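Local coordinates for AvrPib protein (Magnaporthe oryzae, PDB 5Z1V) that acts as an avirulence protein of the rice blast fungus, here without its N-terminal part, probably a secreted effector with the MAX-family beta-sandwich fold, at residues A[17-22]-A[59-64]; A[25-30]-A[44-49]. All coordinates share one frame; numbering follows the deposited sequence.

Interaction 1 ties two neighbouring strands of one sheet, 13-19 and 62-63, through backbone hydrogen bonds; interaction 2 packs strand 22-29 of that sheet against strand 42-48 of the other, with no hydrogen bond between its segments. The first lies about 10 Å from the centre of the chain, partly buried, with lysines and waters at its outer side, whereas the second lies about 2 Å from it and is made by buried valines. Their centres are 12 Å apart. They meet where Tyr61 packs on Phe44 and where Ile17 CD1 comes within 4.1 Å of Val27 CG1, joining the inner side of the strand pair to the hydrophobic core.

Interaction 1: A[17-22]-A[59-64]; sequences ILKKGE and SKYTVE
Lys19 meets the Tyr61 ring at its edge: Lys19 CB lies in the ring plane, and Lys19 CD is 3.8 Å from Tyr61 CE1. Leu18 O is also at the edge, near the plane, and Lys60 CB, from the ring's own neighbour in the chain, sits 3.9 Å above the centre of one face. Ile17 CG2 approaches obliquely, 3.7 Å from Tyr61 CB. The backbones form an antiparallel pair in one sheet of the MAX-effector beta-sandwich. Leu18 and Thr62 are its hydrogen-bonded pair: Leu18 N donates to Thr62 O nearly straight (175° at the hydrogen), and Thr62 N returns a more bent bond to Leu18 O (153°). Ile17 and Val63, the adjoining non-hydrogen-bonded pair, set their side chains side by side on the inner face, where Val63 also touches Pro54 and Ile56. On the other face Leu18 CD1 touches both Thr62 OG1 and the carboxylate of Glu64. A type I' turn, Lys19 to Glu22, reverses the chain, and water links it to 59-64. One water accepts from Lys20 N and donates to Lys60 O; another accepts from Gly21 N at 2.8 Å and hydrogen-bonds Thr62 OG1, with its oxygen 2.6 Å from that hydroxyl.

Interaction 2: A[25-30]-A[44-49]; sequences TWVEVP and FTVSVS
Val29 and Val48 pass each other in opposite directions, and their overlap gives the closest approach between the segments: Val48 CG2 reaches to 3.6 Å from Val29 CB and also touches Val29 CG1. With Val48 CG1 anti to the backbone N (chi1 -179°), CG2 lies beside that N, and it is this branch that meets Val29. Val29 meets Val46 differently, the two side chains crossing at a slant. Here Val29 CG2 lies 4.0 Å from Val46 CG1, while Val29 CG1 comes to 3.9 Å from the carbonyl oxygen Val46 O. Of the two valines Val29 CG2 thus lies on Val46 alone, whereas Val29 CG1 meets both Val48 CG2 and Val46 O. Val27 extends the row more loosely, with Val27 CG2 at 4.2 Å from Val46 CG1. At the other end the chain itself takes part, as Pro30 O lies 3.7 Å from Val48 CB.

The CB atoms of Val27, Val29, Val46 and Val48 all point toward the opposing segment, and those of Glu28 and Ser47 point away, the alternation expected when two sheets pack face to face. The axes of 25-29 and 44-48 approach to 7.7 Å and cross at -56°; with no hydrogen bond between the segments and the valines facing each other, this is packing between two sheets, not pairing within one. This interface is part of the hydrophobic core of the fold. Phe37 of strand 33-39 adds its side chain against Val27 and Val29, and Ile56 of strand 54-56 packs on Val46. Strand 13-19, hydrogen-bonded beside strand 22-29, places Thr13 and Val15 against Val48.

Interaction 1: A[17-22]-A[59-64]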
ATOM      1  N   ILE A  17      -4.899   3.521  -0.732  1.00  9.14           N
ATOM      2  CA  ILE A  17      -5.504   3.030   0.496  1.00  8.98           C
ATOM      3  C   ILE A  17      -6.943   3.506   0.521  1.00  7.53           C
ATOM      4  O   ILE A  17      -7.204   4.721   0.410  1.00  8.88           O
ATOM      5  CB  ILE A  17      -4.736   3.509   1.739  1.00  9.01           C
ATOM      6  CG1 ILE A  17      -3.302   2.961   1.690  1.00 12.62           C
ATOM      7  CG2 ILE A  17      -5.411   2.984   3.005  1.00  9.71           C
ATOM      8  CD1 ILE A  17      -2.521   3.168   2.985  1.00 14.23           C
ATOM      9  N   LEU A  18      -7.859   2.540   0.664  1.00  9.41           N
ATOM     10  CA  LEU A  18      -9.297   2.719   0.552  1.00  9.06           C
ATOM     11  C   LEU A  18      -9.954   2.457   1.894  1.00 11.27           C
ATOM     12  O   LEU A  18      -9.585   1.525   2.616  1.00 11.37           O
ATOM     13  CB  LEU A  18      -9.903   1.742  -0.466  1.00 10.66           C
ATOM     14  CG  LEU A  18      -9.334   1.756  -1.871  1.00 12.32           C
ATOM     15  CD1 LEU A  18      -9.850   0.552  -2.609  1.00 14.58           C
ATOM     16  CD2 LEU A  18      -9.727   3.064  -2.569  1.00 12.18           C
ATOM     17  N   LYS A  19     -10.951   3.269   2.209  1.00  8.27           N
ATOM     18  CA  LYS A  19     -11.783   3.071   3.383  1.00 10.91           C
ATOM     19  C   LYS A  19     -13.197   2.890   2.856  1.00 11.69           C
ATOM     20  O   LYS A  19     -13.747   3.807   2.234  1.00 12.94           O
ATOM     21  CB  LYS A  19     -11.663   4.269   4.322  1.00 12.28           C
ATOM     22  CG  LYS A  19     -12.379   4.089   5.628  1.00 12.42           C
ATOM     23  CD  LYS A  19     -11.991   5.234   6.566  1.00 22.64           C
ATOM     24  CE  LYS A  19     -12.583   6.535   6.088  1.00 24.39           C
ATOM     25  NZ  LYS A  19     -14.057   6.507   6.230  1.00 38.35           N
ATOM     26  N   LYS A  20     -13.762   1.695   3.047  1.00 11.89           N
ATOM     27  CA  LYS A  20     -15.041   1.348   2.427  1.00 14.52           C
ATOM     28  C   LYS A  20     -15.016   1.594   0.915  1.00 14.85           C
ATOM     29  O   LYS A  20     -15.967   2.128   0.334  1.00 19.82           O
ATOM     30  CB  LYS A  20     -16.176   2.121   3.089  1.00 14.85           C
ATOM     31  CG  LYS A  20     -16.430   1.757   4.538  1.00 20.56           C
ATOM     32  CD  LYS A  20     -17.769   2.339   4.991  1.00 28.63           C
ATOM     33  CE  LYS A  20     -18.321   1.617   6.212  1.00 33.75           C
ATOM     34  NZ  LYS A  20     -17.458   0.482   6.643  1.00 34.89           N
ATOM     35  N   GLY A  21     -13.911   1.214   0.267  1.00 12.18           N
ATOM     36  CA  GLY A  21     -13.774   1.331  -1.172  1.00 15.00           C
ATOM     37  C   GLY A  21     -13.513   2.719  -1.723  1.00 14.35           C
ATOM     38  O   GLY A  21     -13.417   2.866  -2.944  1.00 18.18           O
ATOM     39  N   GLU A  22     -13.351   3.734  -0.875  1.00 13.29           N
ATOM     40  CA  GLU A  22     -13.092   5.093  -1.329  1.00 14.82           C
ATOM     41  C   GLU A  22     -11.692   5.523  -0.917  1.00 11.22           C
ATOM     42  O   GLU A  22     -11.259   5.258   0.206  1.00 12.73           O
ATOM     43  CB  GLU A  22     -14.123   6.075  -0.755  1.00 14.60           C
ATOM     44  CG  GLU A  22     -15.562   5.863  -1.229  1.00 21.97           C
ATOM     45  CD  GLU A  22     -15.716   5.968  -2.741  1.00 23.09           C
ATOM     46  OE1 GLU A  22     -16.540   5.229  -3.339  1.00 24.91           O
ATOM     47  OE2 GLU A  22     -14.991   6.777  -3.341  1.00 20.77           O
ATOM     48  N   SER A  59      -8.059  -4.281   9.412  1.00 11.42           N
ATOM     49  CA  SER A  59      -9.371  -4.396   8.793  1.00 14.81           C
ATOM     50  C   SER A  59     -10.016  -3.062   8.436  1.00 15.48           C
ATOM     51  O   SER A  59     -11.053  -3.067   7.765  1.00 17.21           O
ATOM     52  CB  SER A  59     -10.320  -5.192   9.706  1.00 20.11           C
ATOM     53  OG  SER A  59     -10.456  -4.579  10.974  1.00 18.75           O
ATOM     54  N   LYS A  60      -9.430  -1.931   8.833  1.00 14.96           N
ATOM     55  CA  LYS A  60     -10.045  -0.630   8.572  1.00 10.34           C
ATOM     56  C   LYS A  60     -10.011  -0.270   7.096  1.00 13.25           C
ATOM     57  O   LYS A  60     -10.908   0.440   6.619  1.00 14.03           O
ATOM     58  CB  LYS A  60      -9.311   0.459   9.350  1.00 16.32           C
ATOM     59  CG  LYS A  60     -10.179   1.607   9.825  1.00 24.85           C
ATOM     60  CD  LYS A  60      -9.326   2.707  10.449  1.00 21.83           C
ATOM     61  CE  LYS A  60      -8.211   2.167  11.351  1.00 28.08           C
ATOM     62  NZ  LYS A  60      -8.579   1.096  12.311  1.00 37.69           N
ATOM     63  N   TYR A  61      -8.970  -0.714   6.377  1.00 13.26           N
ATOM     64  CA  TYR A  61      -8.702  -0.287   5.011  1.00 10.87           C
ATOM     65  C   TYR A  61      -8.507  -1.490   4.102  1.00 12.04           C
ATOM     66  O   TYR A  61      -8.196  -2.594   4.551  1.00 13.02           O
ATOM     67  CB  TYR A  61      -7.441   0.590   4.933  1.00  9.98           C
ATOM     68  CG  TYR A  61      -7.472   1.764   5.866  1.00 11.50           C
ATOM     69  CD1 TYR A  61      -8.461   2.723   5.744  1.00 10.92           C
ATOM     70  CD2 TYR A  61      -6.513   1.916   6.870  1.00 11.70           C
ATOM     71  CE1 TYR A  61      -8.518   3.799   6.596  1.00 10.33           C
ATOM     72  CE2 TYR A  61      -6.555   3.005   7.733  1.00 11.18           C
ATOM     73  CZ  TYR A  61      -7.561   3.948   7.580  1.00 12.64           C
ATOM     74  OH  TYR A  61      -7.630   5.035   8.416  1.00 13.47           O
ATOM     75  N   THR A  62      -8.691  -1.258   2.812  1.00  7.77           N
ATOM     76  CA  THR A  62      -8.203  -2.141   1.763  1.00  9.78           C
ATOM     77  C   THR A  62      -7.236  -1.350   0.891  1.00 10.65           C
ATOM     78  O   THR A  62      -7.013  -0.154   1.107  1.00 10.13           O
ATOM     79  CB  THR A  62      -9.344  -2.715   0.928  1.00 12.79           C
ATOM     80  OG1 THR A  62     -10.089  -1.645   0.354  1.00 13.70           O
ATOM     81  CG2 THR A  62     -10.277  -3.590   1.791  1.00 11.76           C
ATOM     82  N   VAL A  63      -6.630  -2.023  -0.079  1.00 11.17           N
ATOM     83  CA  VAL A  63      -5.679  -1.366  -0.967  1.00 11.93           C
ATOM     84  C   VAL A  63      -5.945  -1.776  -2.406  1.00 16.77           C
ATOM     85  O   VAL A  63      -6.436  -2.879  -2.688  1.00 14.22           O
ATOM     86  CB  VAL A  63      -4.204  -1.676  -0.585  1.00 10.65           C
ATOM     87  CG1 VAL A  63      -3.808  -0.909   0.658  1.00 14.11           C
ATOM     88  CG2 VAL A  63      -4.013  -3.150  -0.333  1.00 11.91           C
ATOM     89  N   GLU A  64      -5.583  -0.879  -3.322  1.00 13.15           N
ATOM     90  CA  GLU A  64      -5.651  -1.162  -4.754  1.00 20.32           C
ATOM     91  C   GLU A  64      -4.362  -0.714  -5.436  1.00 19.43           C
ATOM     92  O   GLU A  64      -3.697   0.214  -4.956  1.00 17.29           O
ATOM     93  CB  GLU A  64      -6.856  -0.457  -5.362  1.00 26.36           C
ATOM     94  CG  GLU A  64      -7.749  -1.347  -6.196  1.00 35.25           C
ATOM     95  CD  GLU A  64      -9.188  -0.884  -6.119  1.00 33.20           C
ATOM     96  OE1 GLU A  64     -10.052  -1.673  -5.664  1.00 32.08           O
ATOM     97  OE2 GLU A  64      -9.437   0.292  -6.474  1.00 35.57           O
TER
HETATM   98  O   HOH W   1     -12.059  -0.482   1.527  1.00 13.91           O
HETATM   99  O   HOH W   2     -12.328  -0.457   4.397  1.00 15.62           O

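Interaction 2: A[25-30]-A[44-49]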
ATOM      1  N   THR A  25      -5.937   7.681   1.094  1.00  8.58           N
ATOM      2  CA  THR A  25      -4.573   8.198   0.920  1.00 11.60           C
ATOM      3  C   THR A  25      -3.829   7.267  -0.028  1.00 10.77           C
ATOM      4  O   THR A  25      -4.423   6.362  -0.619  1.00 10.60           O
ATOM      5  CB  THR A  25      -3.851   8.361   2.267  1.00  8.47           C
ATOM      6  OG1 THR A  25      -2.594   9.028   2.066  1.00  9.14           O
ATOM      7  CG2 THR A  25      -3.592   7.013   2.927  1.00  9.86           C
ATOM      8  N   TRP A  26      -2.533   7.515  -0.224  1.00  9.92           N
ATOM      9  CA  TRP A  26      -1.760   6.594  -1.052  1.00  9.51           C
ATOM     10  C   TRP A  26      -0.348   6.502  -0.494  1.00 10.81           C
ATOM     11  O   TRP A  26       0.111   7.383   0.232  1.00 11.09           O
ATOM     12  CB  TRP A  26      -1.734   7.028  -2.527  1.00 11.71           C
ATOM     13  CG  TRP A  26      -1.135   8.349  -2.732  1.00 14.03           C
ATOM     14  CD1 TRP A  26      -1.751   9.561  -2.599  1.00 14.73           C
ATOM     15  CD2 TRP A  26       0.225   8.622  -3.082  1.00 15.44           C
ATOM     16  NE1 TRP A  26      -0.855  10.573  -2.858  1.00 17.94           N
ATOM     17  CE2 TRP A  26       0.364  10.024  -3.152  1.00 20.53           C
ATOM     18  CE3 TRP A  26       1.335   7.816  -3.346  1.00 18.19           C
ATOM     19  CZ2 TRP A  26       1.569  10.637  -3.486  1.00 22.45           C
ATOM     20  CZ3 TRP A  26       2.532   8.425  -3.671  1.00 23.43           C
ATOM     21  CH2 TRP A  26       2.638   9.822  -3.740  1.00 29.98           C
ATOM     22  N   VAL A  27       0.331   5.406  -0.827  1.00  8.25           N
ATOM     23  CA  VAL A  27       1.707   5.170  -0.393  1.00 11.52           C
ATOM     24  C   VAL A  27       2.476   4.581  -1.570  1.00 10.54           C
ATOM     25  O   VAL A  27       1.909   4.264  -2.607  1.00 11.39           O
ATOM     26  CB  VAL A  27       1.803   4.231   0.843  1.00 11.27           C
ATOM     27  CG1 VAL A  27       1.132   4.844   2.074  1.00  8.71           C
ATOM     28  CG2 VAL A  27       1.217   2.835   0.564  1.00 10.32           C
ATOM     29  N   GLU A  28       3.796   4.467  -1.406  1.00 10.49           N
ATOM     30  CA  GLU A  28       4.659   3.802  -2.384  1.00 10.30           C
ATOM     31  C   GLU A  28       5.423   2.660  -1.731  1.00 12.82           C
ATOM     32  O   GLU A  28       6.008   2.835  -0.656  1.00 13.41           O
ATOM     33  CB  GLU A  28       5.651   4.788  -2.999  1.00 21.97           C
ATOM     34  CG  GLU A  28       5.014   5.898  -3.775  1.00 22.62           C
ATOM     35  CD  GLU A  28       6.046   6.841  -4.332  1.00 27.08           C
ATOM     36  OE1 GLU A  28       6.275   6.792  -5.553  1.00 28.75           O
ATOM     37  OE2 GLU A  28       6.640   7.604  -3.541  1.00 23.73           O
ATOM     38  N   VAL A  29       5.428   1.498  -2.386  1.00 14.96           N
ATOM     39  CA  VAL A  29       6.124   0.314  -1.866  1.00 12.94           C
ATOM     40  C   VAL A  29       6.769  -0.397  -3.056  1.00 14.93           C
ATOM     41  O   VAL A  29       6.141  -0.501  -4.118  1.00 15.46           O
ATOM     42  CB  VAL A  29       5.161  -0.621  -1.103  1.00 13.62           C
ATOM     43  CG1 VAL A  29       5.854  -1.901  -0.610  1.00 11.40           C
ATOM     44  CG2 VAL A  29       4.536   0.083   0.082  1.00 11.34           C
ATOM     45  N   PRO A  30       8.005  -0.886  -2.946  1.00 15.72           N
ATOM     46  CA  PRO A  30       8.580  -1.643  -4.062  1.00 17.10           C
ATOM     47  C   PRO A  30       7.930  -3.008  -4.209  1.00 20.14           C
ATOM     48  O   PRO A  30       7.518  -3.642  -3.229  1.00 15.60           O
ATOM     49  CB  PRO A  30      10.062  -1.775  -3.685  1.00 20.07           C
ATOM     50  CG  PRO A  30      10.093  -1.616  -2.210  1.00 24.07           C
ATOM     51  CD  PRO A  30       8.969  -0.685  -1.852  1.00 21.28           C
ATOM     52  N   PHE A  44       0.127   0.056  10.050  1.00 11.83           N
ATOM     53  CA  PHE A  44      -0.270  -0.911   9.040  1.00 11.94           C
ATOM     54  C   PHE A  44       0.948  -1.353   8.251  1.00  9.49           C
ATOM     55  O   PHE A  44       1.829  -0.547   7.962  1.00 12.97           O
ATOM     56  CB  PHE A  44      -1.279  -0.306   8.069  1.00  9.54           C
ATOM     57  CG  PHE A  44      -2.541   0.106   8.723  1.00 10.18           C
ATOM     58  CD1 PHE A  44      -2.683   1.382   9.235  1.00 12.65           C
ATOM     59  CD2 PHE A  44      -3.592  -0.791   8.831  1.00 13.70           C
ATOM     60  CE1 PHE A  44      -3.857   1.770   9.846  1.00 11.04           C
ATOM     61  CE2 PHE A  44      -4.776  -0.409   9.438  1.00 15.80           C
ATOM     62  CZ  PHE A  44      -4.907   0.875   9.951  1.00 13.13           C
ATOM     63  N   THR A  45       0.999  -2.623   7.904  1.00  8.13           N
ATOM     64  CA  THR A  45       1.976  -3.123   6.939  1.00  9.46           C
ATOM     65  C   THR A  45       1.310  -3.162   5.571  1.00  8.89           C
ATOM     66  O   THR A  45       0.235  -3.744   5.430  1.00 12.12           O
ATOM     67  CB  THR A  45       2.474  -4.526   7.301  1.00 13.84           C
ATOM     68  OG1 THR A  45       2.973  -4.540   8.647  1.00 14.95           O
ATOM     69  CG2 THR A  45       3.588  -4.953   6.355  1.00 13.62           C
ATOM     70  N   VAL A  46       1.928  -2.522   4.576  1.00  9.52           N
ATOM     71  CA  VAL A  46       1.487  -2.591   3.185  1.00  9.96           C
ATOM     72  C   VAL A  46       2.513  -3.399   2.405  1.00 10.91           C
ATOM     73  O   VAL A  46       3.704  -3.070   2.411  1.00 11.09           O
ATOM     74  CB  VAL A  46       1.324  -1.192   2.557  1.00 10.80           C
ATOM     75  CG1 VAL A  46       0.969  -1.334   1.057  1.00 13.32           C
ATOM     76  CG2 VAL A  46       0.259  -0.396   3.310  1.00 11.61           C
ATOM     77  N   SER A  47       2.057  -4.441   1.724  1.00 11.99           N
ATOM     78  CA  SER A  47       2.940  -5.315   0.963  1.00 10.83           C
ATOM     79  C   SER A  47       2.556  -5.261  -0.505  1.00 12.25           C
ATOM     80  O   SER A  47       1.373  -5.182  -0.832  1.00 11.18           O
ATOM     81  CB  SER A  47       2.838  -6.768   1.464  1.00 13.27           C
ATOM     82  OG  SER A  47       3.054  -6.836   2.861  1.00 21.23           O
ATOM     83  N   VAL A  48       3.543  -5.281  -1.393  1.00 10.84           N
ATOM     84  CA  VAL A  48       3.299  -5.410  -2.828  1.00 11.79           C
ATOM     85  C   VAL A  48       3.947  -6.707  -3.291  1.00 10.83           C
ATOM     86  O   VAL A  48       5.144  -6.933  -3.050  1.00 12.53           O
ATOM     87  CB  VAL A  48       3.841  -4.216  -3.628  1.00 10.55           C
ATOM     88  CG1 VAL A  48       3.529  -4.405  -5.104  1.00  9.78           C
ATOM     89  CG2 VAL A  48       3.222  -2.909  -3.110  1.00 11.53           C
ATOM     90  N   SER A  49       3.143  -7.577  -3.910  1.00 10.84           N
ATOM     91  CA  SER A  49       3.635  -8.853  -4.401  0.72 13.99           C
ATOM     92  C   SER A  49       4.443  -8.659  -5.679  1.00 12.99           C
ATOM     93  O   SER A  49       4.455  -7.584  -6.279  1.00 11.53           O
ATOM     94  CB  SER A  49       2.469  -9.811  -4.653  0.72 11.04           C
ATOM     95  OG  SER A  49       1.722 -10.025  -3.470  0.72 10.08           O
TER